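Local coordinates for protein 4-hydroxybutyrate coenzyme A transferase (Shewanella oneidensis, PDB 2OAS) that binds coenzyme A and probably transfers it from an acyl-CoA to a free carboxylic acid such as acetate or 4-hydroxybutyrate, at residues 70-75 / 79-84. Numbering follows the deposited sequence.
Sequences LRHRCF and VPTRPL
His72 and Cys74 of strand 70-74 pack against Thr81, just before helix 82-86, and Leu84 in its first turn, a small, largely buried side-chain contact that no hydrogen bond crosses. Both strand residues direct their side chains toward segment 79-84, as expected for alternate positions on one face of a strand, and the CA atoms of His72 and Thr81 lie 7.7 Å apart. Only 149 Å² is buried in total, so a few atoms carry the contact. The closest approach is made by one methyl of Leu84: its CD2 reaches ND1 of His72 at 3.6 Å and CE1 of the same ring at 4.0 Å, meeting the imidazole obliquely. Two residues on, Cys74 SG touches Thr81 CG2 at 3.8 Å. The Thr81 torsion (chi1 49°) places OG1 between the backbone N and the carbonyl carbon, where it forms a hydrogen bond with the backbone N of Gly78, and thereby sets CG2 anti to the carbonyl carbon. Thr81 CG2 also lies 4.3 Å from CG of His72, bridging the two strand side chains. On the strand's flanks, backbone hydrogen bonds join Arg71 and Arg73 to strand 48-52, and His72 and Cys74 to Asp91 of strand 91-92. Such packing of a helix start on the strand before it belongs to a beta-alpha-beta unit, here strand 70-74, helix 82-86 and strand 91-92 at one end of the N-terminal domain's parallel sheet.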
loop_
_atom_site.group_PDB
_atom_site.type_symbol
_atom_site.label_atom_id
_atom_site.label_comp_id
_atom_site.label_asym_id
_atom_site.label_seq_id
_atom_site.Cartn_x
_atom_site.Cartn_y
_atom_site.Cartn_z
ATOM N N LEU A 70 -26.762 -12.481 17.763
ATOM C CA LEU A 70 -25.636 -11.601 17.545
ATOM C C LEU A 70 -24.677 -12.181 16.521
ATOM O O LEU A 70 -24.539 -13.391 16.421
ATOM C CB LEU A 70 -24.913 -11.380 18.875
ATOM C CG LEU A 70 -23.515 -10.758 18.868
ATOM C CD1 LEU A 70 -23.483 -9.552 17.957
ATOM C CD2 LEU A 70 -23.143 -10.365 20.271
ATOM N N ARG A 71 -24.030 -11.317 15.747
ATOM C CA ARG A 71 -23.070 -11.758 14.750
ATOM C C ARG A 71 -21.858 -10.849 14.854
ATOM O O ARG A 71 -22.008 -9.652 15.044
ATOM C CB ARG A 71 -23.683 -11.688 13.342
ATOM C CG ARG A 71 -22.684 -11.871 12.185
ATOM C CD ARG A 71 -23.359 -11.963 10.801
ATOM N NE ARG A 71 -23.613 -13.350 10.414
ATOM C CZ ARG A 71 -22.868 -14.046 9.558
ATOM N NH1 ARG A 71 -21.818 -13.487 8.973
ATOM N NH2 ARG A 71 -23.158 -15.316 9.311
ATOM N N HIS A 72 -20.663 -11.424 14.763
ATOM C CA HIS A 72 -19.428 -10.654 14.839
ATOM C C HIS A 72 -18.997 -10.104 13.478
ATOM O O HIS A 72 -19.047 -10.823 12.486
ATOM C CB HIS A 72 -18.298 -11.529 15.410
ATOM C CG HIS A 72 -18.562 -12.022 16.797
ATOM N ND1 HIS A 72 -19.210 -13.208 17.051
ATOM C CD2 HIS A 72 -18.322 -11.458 18.007
ATOM C CE1 HIS A 72 -19.360 -13.355 18.357
ATOM N NE2 HIS A 72 -18.830 -12.305 18.960
ATOM N N ARG A 73 -18.591 -8.831 13.445
ATOM C CA ARG A 73 -18.110 -8.174 12.215
ATOM C C ARG A 73 -16.680 -7.752 12.540
ATOM O O ARG A 73 -16.456 -6.737 13.188
ATOM C CB ARG A 73 -18.959 -6.953 11.872
ATOM C CG ARG A 73 -18.747 -6.413 10.455
ATOM C CD ARG A 73 -19.799 -5.362 10.122
ATOM N NE ARG A 73 -19.618 -4.721 8.822
ATOM C CZ ARG A 73 -19.948 -5.264 7.654
ATOM N NH1 ARG A 73 -20.484 -6.478 7.606
ATOM N NH2 ARG A 73 -19.770 -4.579 6.533
ATOM N N CYS A 74 -15.718 -8.538 12.081
ATOM C CA CYS A 74 -14.322 -8.296 12.391
ATOM C C CYS A 74 -13.457 -7.550 11.401
ATOM O O CYS A 74 -13.401 -7.895 10.217
ATOM C CB CYS A 74 -13.636 -9.622 12.689
ATOM S SG CYS A 74 -14.515 -10.663 13.837
ATOM N N PHE A 75 -12.764 -6.536 11.907
ATOM C CA PHE A 75 -11.835 -5.761 11.109
ATOM C C PHE A 75 -10.499 -6.465 11.297
ATOM O O PHE A 75 -9.534 -6.208 10.586
ATOM C CB PHE A 75 -11.747 -4.326 11.636
ATOM C CG PHE A 75 -12.975 -3.522 11.368
ATOM C CD1 PHE A 75 -13.582 -2.797 12.380
ATOM C CD2 PHE A 75 -13.525 -3.483 10.088
ATOM C CE1 PHE A 75 -14.727 -2.053 12.125
ATOM C CE2 PHE A 75 -14.670 -2.742 9.829
ATOM C CZ PHE A 75 -15.271 -2.021 10.848
ATOM N N VAL A 79 -8.666 -15.246 18.395
ATOM C CA VAL A 79 -8.869 -16.627 18.827
ATOM C C VAL A 79 -10.339 -17.051 18.893
ATOM O O VAL A 79 -10.700 -18.113 18.392
ATOM C CB VAL A 79 -8.223 -16.876 20.219
ATOM C CG1 VAL A 79 -8.463 -18.313 20.652
ATOM C CG2 VAL A 79 -6.729 -16.573 20.166
ATOM N N PRO A 80 -11.200 -16.231 19.510
ATOM C CA PRO A 80 -12.623 -16.571 19.615
ATOM C C PRO A 80 -13.443 -16.363 18.343
ATOM O O PRO A 80 -14.595 -16.776 18.276
ATOM C CB PRO A 80 -13.103 -15.659 20.739
ATOM C CG PRO A 80 -12.310 -14.413 20.479
ATOM C CD PRO A 80 -10.916 -14.970 20.222
ATOM N N THR A 81 -12.859 -15.728 17.336
ATOM C CA THR A 81 -13.596 -15.473 16.110
ATOM C C THR A 81 -13.165 -16.314 14.909
ATOM O O THR A 81 -13.965 -16.547 14.014
ATOM C CB THR A 81 -13.519 -13.985 15.734
ATOM O OG1 THR A 81 -12.155 -13.552 15.795
ATOM C CG2 THR A 81 -14.364 -13.147 16.694
ATOM N N ARG A 82 -11.913 -16.770 14.890
ATOM C CA ARG A 82 -11.401 -17.570 13.779
ATOM C C ARG A 82 -12.310 -18.731 13.393
ATOM O O ARG A 82 -12.639 -18.914 12.217
ATOM C CB ARG A 82 -10.013 -18.125 14.107
ATOM C CG ARG A 82 -8.912 -17.092 14.081
ATOM C CD ARG A 82 -7.625 -17.611 14.702
ATOM N NE ARG A 82 -6.831 -16.488 15.192
ATOM C CZ ARG A 82 -5.971 -16.551 16.200
ATOM N NH1 ARG A 82 -5.778 -17.702 16.840
ATOM N NH2 ARG A 82 -5.326 -15.450 16.586
ATOM N N PRO A 83 -12.719 -19.550 14.376
ATOM C CA PRO A 83 -13.589 -20.678 14.043
ATOM C C PRO A 83 -14.906 -20.222 13.430
ATOM O O PRO A 83 -15.480 -20.910 12.583
ATOM C CB PRO A 83 -13.779 -21.370 15.385
ATOM C CG PRO A 83 -13.715 -20.216 16.351
ATOM C CD PRO A 83 -12.529 -19.447 15.831
ATOM N N LEU A 84 -15.383 -19.062 13.866
ATOM C CA LEU A 84 -16.628 -18.528 13.349
ATOM C C LEU A 84 -16.438 -17.956 11.941
ATOM O O LEU A 84 -17.303 -18.103 11.081
ATOM C CB LEU A 84 -17.188 -17.448 14.286
ATOM C CG LEU A 84 -18.210 -17.880 15.356
ATOM C CD1 LEU A 84 -17.675 -19.042 16.175
ATOM C CD2 LEU A 84 -18.534 -16.685 16.253
#